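Local coordinates for protein Ika8 (Synthetic construct, PDB 6G6O) that is a computationally designed, symmetrical eight-bladed beta-propeller of the WD40 type, made as an artificial protein, at residues S104-K118 with R129-F143. Numbering follows the deposited sequence.
Sequences SKNIVVSGAADGTIK and RDHDGHQSEVTALQF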
ATOM      1  N   SER A 104     -12.510  -0.173   4.769  1.00 26.91           N
ATOM      2  CA  SER A 104     -12.749  -0.358   6.191  1.00 25.23           C
ATOM      3  C   SER A 104     -14.247  -0.491   6.412  1.00 27.87           C
ATOM      4  O   SER A 104     -15.033   0.266   5.834  1.00 26.93           O
ATOM      5  CB  SER A 104     -12.180   0.805   7.013  1.00 26.20           C
ATOM      6  OG  SER A 104     -12.233   0.527   8.402  1.00 35.49           O
ATOM      7  N   LYS A 105     -14.629  -1.461   7.246  1.00 28.72           N
ATOM      8  CA  LYS A 105     -16.031  -1.776   7.496  1.00 26.10           C
ATOM      9  C   LYS A 105     -16.756  -2.022   6.179  1.00 25.07           C
ATOM     10  O   LYS A 105     -16.389  -2.930   5.427  1.00 30.37           O
ATOM     11  CB  LYS A 105     -16.704  -0.657   8.297  1.00 27.93           C
ATOM     12  CG  LYS A 105     -16.741  -0.909   9.799  1.00 30.44           C
ATOM     13  CD  LYS A 105     -15.351  -0.802  10.410  1.00 38.63           C
ATOM     14  CE  LYS A 105     -15.397  -0.802  11.933  1.00 50.98           C
ATOM     15  NZ  LYS A 105     -16.176   0.343  12.482  1.00 59.53           N
ATOM     16  N   ASN A 106     -17.778  -1.219   5.886  1.00 23.25           N
ATOM     17  CA  ASN A 106     -18.506  -1.302   4.626  1.00 20.14           C
ATOM     18  C   ASN A 106     -18.308  -0.054   3.772  1.00 14.90           C
ATOM     19  O   ASN A 106     -19.152   0.274   2.936  1.00 19.72           O
ATOM     20  CB  ASN A 106     -19.994  -1.543   4.874  1.00 21.72           C
ATOM     21  CG  ASN A 106     -20.278  -2.932   5.403  1.00 28.32           C
ATOM     22  OD1 ASN A 106     -19.482  -3.853   5.216  1.00 31.91           O
ATOM     23  ND2 ASN A 106     -21.418  -3.095   6.062  1.00 24.17           N
ATOM     24  N   ILE A 107     -17.194   0.645   3.966  1.00 20.53           N
ATOM     25  CA  ILE A 107     -16.907   1.887   3.262  1.00 19.93           C
ATOM     26  C   ILE A 107     -15.643   1.704   2.436  1.00 13.95           C
ATOM     27  O   ILE A 107     -14.652   1.141   2.915  1.00 18.84           O
ATOM     28  CB  ILE A 107     -16.753   3.073   4.239  1.00 17.46           C
ATOM     29  CG1 ILE A 107     -18.032   3.274   5.051  1.00 15.98           C
ATOM     30  CG2 ILE A 107     -16.404   4.342   3.488  1.00 18.72           C
ATOM     31  CD1 ILE A 107     -19.234   3.619   4.213  1.00 22.36           C
ATOM     32  N   VAL A 108     -15.683   2.175   1.193  1.00 17.83           N
ATOM     33  CA  VAL A 108     -14.525   2.196   0.309  1.00 15.66           C
ATOM     34  C   VAL A 108     -14.218   3.646  -0.034  1.00 17.34           C
ATOM     35  O   VAL A 108     -15.105   4.385  -0.476  1.00 22.21           O
ATOM     36  CB  VAL A 108     -14.764   1.374  -0.970  1.00 11.06           C
ATOM     37  CG1 VAL A 108     -13.811   1.813  -2.072  1.00 14.83           C
ATOM     38  CG2 VAL A 108     -14.595  -0.098  -0.680  1.00 24.07           C
ATOM     39  N   VAL A 109     -12.969   4.049   0.176  1.00 18.12           N
ATOM     40  CA  VAL A 109     -12.487   5.374  -0.196  1.00 15.19           C
ATOM     41  C   VAL A 109     -11.473   5.195  -1.316  1.00 19.65           C
ATOM     42  O   VAL A 109     -10.461   4.505  -1.142  1.00 20.70           O
ATOM     43  CB  VAL A 109     -11.869   6.111   1.002  1.00 19.24           C
ATOM     44  CG1 VAL A 109     -11.444   7.506   0.599  1.00 16.73           C
ATOM     45  CG2 VAL A 109     -12.856   6.165   2.155  1.00 21.43           C
ATOM     46  N   SER A 110     -11.745   5.807  -2.466  1.00 17.72           N
ATOM     47  CA  SER A 110     -10.876   5.706  -3.631  1.00 14.49           C
ATOM     48  C   SER A 110     -10.308   7.076  -3.967  1.00 19.17           C
ATOM     49  O   SER A 110     -11.047   8.064  -4.021  1.00 16.44           O
ATOM     50  CB  SER A 110     -11.630   5.136  -4.833  1.00 14.67           C
ATOM     51  OG  SER A 110     -12.837   5.840  -5.065  1.00 18.41           O
ATOM     52  N   GLY A 111      -8.992   7.130  -4.178  1.00 14.20           N
ATOM     53  CA  GLY A 111      -8.337   8.317  -4.673  1.00 15.67           C
ATOM     54  C   GLY A 111      -8.014   8.179  -6.149  1.00 17.39           C
ATOM     55  O   GLY A 111      -7.882   7.076  -6.673  1.00 17.12           O
ATOM     56  N   ALA A 112      -7.893   9.318  -6.824  1.00 12.63           N
ATOM     57  CA  ALA A 112      -7.677   9.339  -8.262  1.00 14.66           C
ATOM     58  C   ALA A 112      -6.491  10.230  -8.596  1.00 13.68           C
ATOM     59  O   ALA A 112      -6.003  10.998  -7.764  1.00 16.52           O
ATOM     60  CB  ALA A 112      -8.926   9.815  -9.010  1.00 17.32           C
ATOM     61  N   ALA A 113      -6.035  10.121  -9.848  1.00 21.88           N
ATOM     62  CA  ALA A 113      -4.878  10.883 -10.302  1.00 18.76           C
ATOM     63  C   ALA A 113      -5.195  12.358 -10.513  1.00 22.14           C
ATOM     64  O   ALA A 113      -4.271  13.178 -10.551  1.00 17.01           O
ATOM     65  CB  ALA A 113      -4.323  10.280 -11.593  1.00 18.73           C
ATOM     66  N   ASP A 114      -6.468  12.713 -10.665  1.00 24.84           N
ATOM     67  CA  ASP A 114      -6.847  14.117 -10.749  1.00 19.32           C
ATOM     68  C   ASP A 114      -7.002  14.762  -9.380  1.00 21.05           C
ATOM     69  O   ASP A 114      -7.277  15.964  -9.305  1.00 19.11           O
ATOM     70  CB  ASP A 114      -8.142  14.270 -11.558  1.00 21.24           C
ATOM     71  CG  ASP A 114      -9.321  13.522 -10.950  1.00 22.31           C
ATOM     72  OD1 ASP A 114      -9.203  12.992  -9.825  1.00 24.84           O
ATOM     73  OD2 ASP A 114     -10.381  13.467 -11.609  1.00 22.36           O
ATOM     74  N   GLY A 115      -6.832  13.996  -8.304  1.00 18.82           N
ATOM     75  CA  GLY A 115      -6.963  14.497  -6.956  1.00 15.76           C
ATOM     76  C   GLY A 115      -8.289  14.203  -6.296  1.00 11.74           C
ATOM     77  O   GLY A 115      -8.423  14.431  -5.089  1.00 20.43           O
ATOM     78  N   THR A 116      -9.263  13.696  -7.043  1.00 18.05           N
ATOM     79  CA  THR A 116     -10.589  13.467  -6.489  1.00 19.62           C
ATOM     80  C   THR A 116     -10.580  12.296  -5.518  1.00 18.71           C
ATOM     81  O   THR A 116      -9.865  11.309  -5.711  1.00 20.08           O
ATOM     82  CB  THR A 116     -11.594  13.208  -7.610  1.00 21.31           C
ATOM     83  OG1 THR A 116     -11.035  12.284  -8.550  1.00 24.35           O
ATOM     84  CG2 THR A 116     -11.933  14.507  -8.327  1.00 24.74           C
ATOM     85  N   ILE A 117     -11.381  12.414  -4.463  1.00 19.15           N
ATOM     86  CA  ILE A 117     -11.550  11.366  -3.466  1.00 17.49           C
ATOM     87  C   ILE A 117     -13.037  11.085  -3.330  1.00 18.31           C
ATOM     88  O   ILE A 117     -13.825  12.004  -3.083  1.00 20.30           O
ATOM     89  CB  ILE A 117     -10.950  11.763  -2.105  1.00 18.55           C
ATOM     90  CG1 ILE A 117      -9.495  12.197  -2.261  1.00 21.36           C
ATOM     91  CG2 ILE A 117     -11.058  10.614  -1.125  1.00 24.19           C
ATOM     92  CD1 ILE A 117      -8.928  12.846  -1.025  1.00 21.19           C
ATOM     93  N   LYS A 118     -13.422   9.825  -3.496  1.00 18.09           N
ATOM     94  CA  LYS A 118     -14.816   9.424  -3.406  1.00 14.38           C
ATOM     95  C   LYS A 118     -14.980   8.372  -2.320  1.00 19.89           C
ATOM     96  O   LYS A 118     -14.068   7.586  -2.050  1.00 16.75           O
ATOM     97  CB  LYS A 118     -15.333   8.886  -4.744  1.00 14.90           C
ATOM     98  CG  LYS A 118     -15.463   9.947  -5.827  1.00 15.61           C
ATOM     99  CD  LYS A 118     -16.231   9.416  -7.023  1.00 14.87           C
ATOM    100  CE  LYS A 118     -16.278  10.427  -8.154  1.00 18.89           C
ATOM    101  NZ  LYS A 118     -17.091   9.926  -9.296  1.00 24.02           N
ATOM    102  N   ARG A 129     -19.674  10.453  -0.439  1.00 28.13           N
ATOM    103  CA  ARG A 129     -19.002  11.738  -0.545  1.00 23.73           C
ATOM    104  C   ARG A 129     -18.128  11.747  -1.788  1.00 27.48           C
ATOM    105  O   ARG A 129     -17.407  10.785  -2.056  1.00 26.76           O
ATOM    106  CB  ARG A 129     -18.154  12.040   0.697  1.00 23.22           C
ATOM    107  CG  ARG A 129     -18.877  12.862   1.752  1.00 34.35           C
ATOM    108  CD  ARG A 129     -19.599  14.064   1.144  1.00 43.88           C
ATOM    109  NE  ARG A 129     -18.709  14.925   0.365  1.00 45.29           N
ATOM    110  CZ  ARG A 129     -18.988  15.386  -0.851  1.00 36.03           C
ATOM    111  NH1 ARG A 129     -20.133  15.068  -1.439  1.00 34.49           N
ATOM    112  NH2 ARG A 129     -18.119  16.165  -1.483  1.00 35.71           N
ATOM    113  N   ASP A 130     -18.197  12.850  -2.541  1.00 29.80           N
ATOM    114  CA  ASP A 130     -17.478  13.015  -3.805  1.00 23.53           C
ATOM    115  C   ASP A 130     -16.880  14.424  -3.794  1.00 33.83           C
ATOM    116  O   ASP A 130     -17.418  15.361  -4.389  1.00 44.71           O
ATOM    117  CB  ASP A 130     -18.406  12.790  -5.000  1.00 20.25           C
ATOM    118  CG  ASP A 130     -17.767  13.159  -6.327  1.00 24.44           C
ATOM    119  OD1 ASP A 130     -16.522  13.145  -6.428  1.00 34.36           O
ATOM    120  OD2 ASP A 130     -18.521  13.469  -7.274  1.00 29.72           O
ATOM    121  N   HIS A 131     -15.758  14.579  -3.098  1.00 31.86           N
ATOM    122  CA  HIS A 131     -15.099  15.871  -2.994  1.00 33.31           C
ATOM    123  C   HIS A 131     -13.895  15.937  -3.925  1.00 41.69           C
ATOM    124  O   HIS A 131     -13.307  14.916  -4.292  1.00 30.07           O
ATOM    125  CB  HIS A 131     -14.661  16.159  -1.555  1.00 32.71           C
ATOM    126  CG  HIS A 131     -14.031  14.993  -0.860  1.00 29.36           C
ATOM    127  ND1 HIS A 131     -14.763  13.936  -0.364  1.00 32.73           N
ATOM    128  CD2 HIS A 131     -12.737  14.729  -0.557  1.00 33.73           C
ATOM    129  CE1 HIS A 131     -13.947  13.065   0.203  1.00 27.85           C
ATOM    130  NE2 HIS A 131     -12.712  13.524   0.101  1.00 31.68           N
ATOM    131  N   ASP A 132     -13.542  17.165  -4.315  1.00 40.16           N
ATOM    132  CA  ASP A 132     -12.385  17.372  -5.174  1.00 33.08           C
ATOM    133  C   ASP A 132     -11.088  16.970  -4.489  1.00 30.60           C
ATOM    134  O   ASP A 132     -10.106  16.665  -5.175  1.00 38.68           O
ATOM    135  CB  ASP A 132     -12.315  18.835  -5.613  1.00 44.78           C
ATOM    136  CG  ASP A 132     -13.586  19.298  -6.298  1.00 47.65           C
ATOM    137  OD1 ASP A 132     -13.872  18.814  -7.413  1.00 45.03           O
ATOM    138  OD2 ASP A 132     -14.300  20.142  -5.717  1.00 40.78           O
ATOM    139  N   GLY A 133     -11.063  16.965  -3.158  1.00 26.21           N
ATOM    140  CA  GLY A 133      -9.901  16.524  -2.412  1.00 22.67           C
ATOM    141  C   GLY A 133      -8.662  17.362  -2.646  1.00 23.53           C
ATOM    142  O   GLY A 133      -8.507  18.436  -2.057  1.00 23.63           O
ATOM    143  N   HIS A 134      -7.778  16.883  -3.512  1.00 20.02           N
ATOM    144  CA  HIS A 134      -6.504  17.531  -3.777  1.00 15.68           C
ATOM    145  C   HIS A 134      -6.460  18.051  -5.208  1.00 16.86           C
ATOM    146  O   HIS A 134      -7.184  17.584  -6.090  1.00 21.50           O
ATOM    147  CB  HIS A 134      -5.337  16.565  -3.541  1.00 18.71           C
ATOM    148  CG  HIS A 134      -5.333  15.938  -2.181  1.00 13.23           C
ATOM    149  ND1 HIS A 134      -4.401  16.259  -1.218  1.00 13.33           N
ATOM    150  CD2 HIS A 134      -6.145  15.010  -1.624  1.00 16.08           C
ATOM    151  CE1 HIS A 134      -4.640  15.556  -0.126  1.00 12.43           C
ATOM    152  NE2 HIS A 134      -5.693  14.790  -0.345  1.00 15.21           N
ATOM    153  N   GLN A 135      -5.596  19.046  -5.422  1.00 15.46           N
ATOM    154  CA  GLN A 135      -5.247  19.510  -6.759  1.00 19.93           C
ATOM    155  C   GLN A 135      -4.031  18.783  -7.313  1.00 19.48           C
ATOM    156  O   GLN A 135      -3.262  19.360  -8.093  1.00 19.10           O
ATOM    157  CB  GLN A 135      -5.008  21.020  -6.749  1.00 24.40           C
ATOM    158  CG  GLN A 135      -6.247  21.842  -6.446  1.00 21.99           C
ATOM    159  CD  GLN A 135      -6.012  23.324  -6.638  1.00 23.25           C
ATOM    160  OE1 GLN A 135      -5.355  23.970  -5.821  1.00 27.36           O
ATOM    161  NE2 GLN A 135      -6.543  23.873  -7.724  1.00 28.42           N
ATOM    162  N   SER A 136      -3.839  17.529  -6.915  1.00 21.47           N
ATOM    163  CA  SER A 136      -2.675  16.747  -7.298  1.00 18.01           C
ATOM    164  C   SER A 136      -3.023  15.279  -7.122  1.00 16.97           C
ATOM    165  O   SER A 136      -3.954  14.928  -6.392  1.00 15.23           O
ATOM    166  CB  SER A 136      -1.447  17.121  -6.461  1.00 16.22           C
ATOM    167  OG  SER A 136      -0.265  16.548  -6.990  1.00 27.43           O
ATOM    168  N   GLU A 137      -2.258  14.427  -7.799  1.00 20.70           N
ATOM    169  CA  GLU A 137      -2.507  12.992  -7.762  1.00 13.42           C
ATOM    170  C   GLU A 137      -2.444  12.471  -6.333  1.00 12.28           C
ATOM    171  O   GLU A 137      -1.446  12.665  -5.634  1.00 18.50           O
ATOM    172  CB  GLU A 137      -1.486  12.268  -8.637  1.00 24.59           C
ATOM    173  CG  GLU A 137      -1.673  10.767  -8.688  1.00 22.61           C
ATOM    174  CD  GLU A 137      -0.650  10.089  -9.569  1.00 20.13           C
ATOM    175  OE1 GLU A 137      -0.084   9.062  -9.139  1.00 29.86           O
ATOM    176  OE2 GLU A 137      -0.409  10.588 -10.689  1.00 26.06           O
ATOM    177  N   VAL A 138      -3.519  11.814  -5.901  1.00 13.52           N
ATOM    178  CA  VAL A 138      -3.546  11.200  -4.578  1.00 14.17           C
ATOM    179  C   VAL A 138      -2.590  10.015  -4.570  1.00 16.64           C
ATOM    180  O   VAL A 138      -2.749   9.063  -5.343  1.00 20.47           O
ATOM    181  CB  VAL A 138      -4.969  10.768  -4.203  1.00 13.25           C
ATOM    182  CG1 VAL A 138      -5.001  10.226  -2.783  1.00 17.70           C
ATOM    183  CG2 VAL A 138      -5.939  11.931  -4.360  1.00 17.69           C
ATOM    184  N   THR A 139      -1.586  10.067  -3.693  1.00 21.29           N
ATOM    185  CA  THR A 139      -0.593   9.008  -3.606  1.00 17.21           C
ATOM    186  C   THR A 139      -0.753   8.110  -2.389  1.00 16.01           C
ATOM    187  O   THR A 139      -0.225   6.995  -2.398  1.00 25.92           O
ATOM    188  CB  THR A 139       0.823   9.602  -3.598  1.00 18.53           C
ATOM    189  OG1 THR A 139       0.988  10.437  -2.445  1.00 21.05           O
ATOM    190  CG2 THR A 139       1.066  10.424  -4.854  1.00 13.36           C
ATOM    191  N   ALA A 140      -1.468   8.553  -1.357  1.00 18.67           N
ATOM    192  CA  ALA A 140      -1.639   7.770  -0.143  1.00 17.21           C
ATOM    193  C   ALA A 140      -3.058   7.939   0.379  1.00 23.61           C
ATOM    194  O   ALA A 140      -3.669   9.000   0.229  1.00 26.05           O
ATOM    195  CB  ALA A 140      -0.627   8.175   0.936  1.00 17.21           C
ATOM    196  N   LEU A 141      -3.574   6.882   1.004  1.00 24.05           N
ATOM    197  CA  LEU A 141      -4.953   6.870   1.488  1.00 24.60           C
ATOM    198  C   LEU A 141      -5.043   5.928   2.680  1.00 26.08           C
ATOM    199  O   LEU A 141      -4.928   4.711   2.515  1.00 32.38           O
ATOM    200  CB  LEU A 141      -5.917   6.437   0.387  1.00 26.29           C
ATOM    201  CG  LEU A 141      -6.860   7.475  -0.224  1.00 26.55           C
ATOM    202  CD1 LEU A 141      -8.067   6.782  -0.837  1.00 21.43           C
ATOM    203  CD2 LEU A 141      -7.298   8.496   0.813  1.00 23.73           C
ATOM    204  N   GLN A 142      -5.258   6.486   3.869  1.00 24.01           N
ATOM    205  CA  GLN A 142      -5.519   5.706   5.070  1.00 22.28           C
ATOM    206  C   GLN A 142      -6.883   6.095   5.618  1.00 27.06           C
ATOM    207  O   GLN A 142      -7.190   7.285   5.741  1.00 28.71           O
ATOM    208  CB  GLN A 142      -4.435   5.925   6.128  1.00 24.95           C
ATOM    209  CG  GLN A 142      -3.067   5.383   5.735  1.00 26.27           C
ATOM    210  CD  GLN A 142      -3.078   3.890   5.462  1.00 28.52           C
ATOM    211  OE1 GLN A 142      -3.847   3.139   6.061  1.00 25.79           O
ATOM    212  NE2 GLN A 142      -2.217   3.452   4.548  1.00 24.32           N
ATOM    213  N   PHE A 143      -7.697   5.093   5.943  1.00 26.10           N
ATOM    214  CA  PHE A 143      -9.078   5.321   6.348  1.00 19.28           C
ATOM    215  C   PHE A 143      -9.422   4.398   7.506  1.00 27.38           C
ATOM    216  O   PHE A 143      -9.419   3.173   7.348  1.00 28.85           O
ATOM    217  CB  PHE A 143     -10.029   5.095   5.169  1.00 22.61           C
ATOM    218  CG  PHE A 143     -11.460   4.901   5.565  1.00 22.32           C
ATOM    219  CD1 PHE A 143     -12.091   5.801   6.405  1.00 24.07           C
ATOM    220  CD2 PHE A 143     -12.180   3.824   5.082  1.00 16.48           C
ATOM    221  CE1 PHE A 143     -13.409   5.621   6.769  1.00 23.66           C
ATOM    222  CE2 PHE A 143     -13.497   3.642   5.439  1.00 22.20           C
ATOM    223  CZ  PHE A 143     -14.113   4.542   6.283  1.00 23.81           C
TER
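Ala112 O is gripped twice: Val138 N donates to it at 3.2 Å, and Gly115 N, closing a type I turn, arrives from the opposite face of the carbonyl plane. Past the turn, His134 N gives Gly115 O a nearly straight bond (3.0 Å, 176°). Strands 117-121 and 127-131 pair antiparallel: Ile117 and His131 form a hydrogen-bonded pair, straight from Ile117 N to His131 O (169°), bent on the return. This is the WD40 propeller scheme: 127-131 is the outermost strand of one blade, while 138-144 begins the next and packs against the first. His131 CG sits between its own N and carbonyl carbon (chi1 43°), folding the ring back so that Ile117 O lies 3.4 Å above its plane and NE2 comes 3.3 Å from Ile117 CB; NE2 is buried with no partner in the model. Replacing His131 by an alanine would probably open a gap beneath Ile117 and deprive Trp160 of its ring neighbour. At its other end Ile117 CD1 meets the His134 ring edge in plane, 3.6 Å from His134 CD2; Ser150 and Thr156 hold that ring. Between blades, Val109 CG2 stands over one face of Phe143, 4.0 Å from the ring centroid.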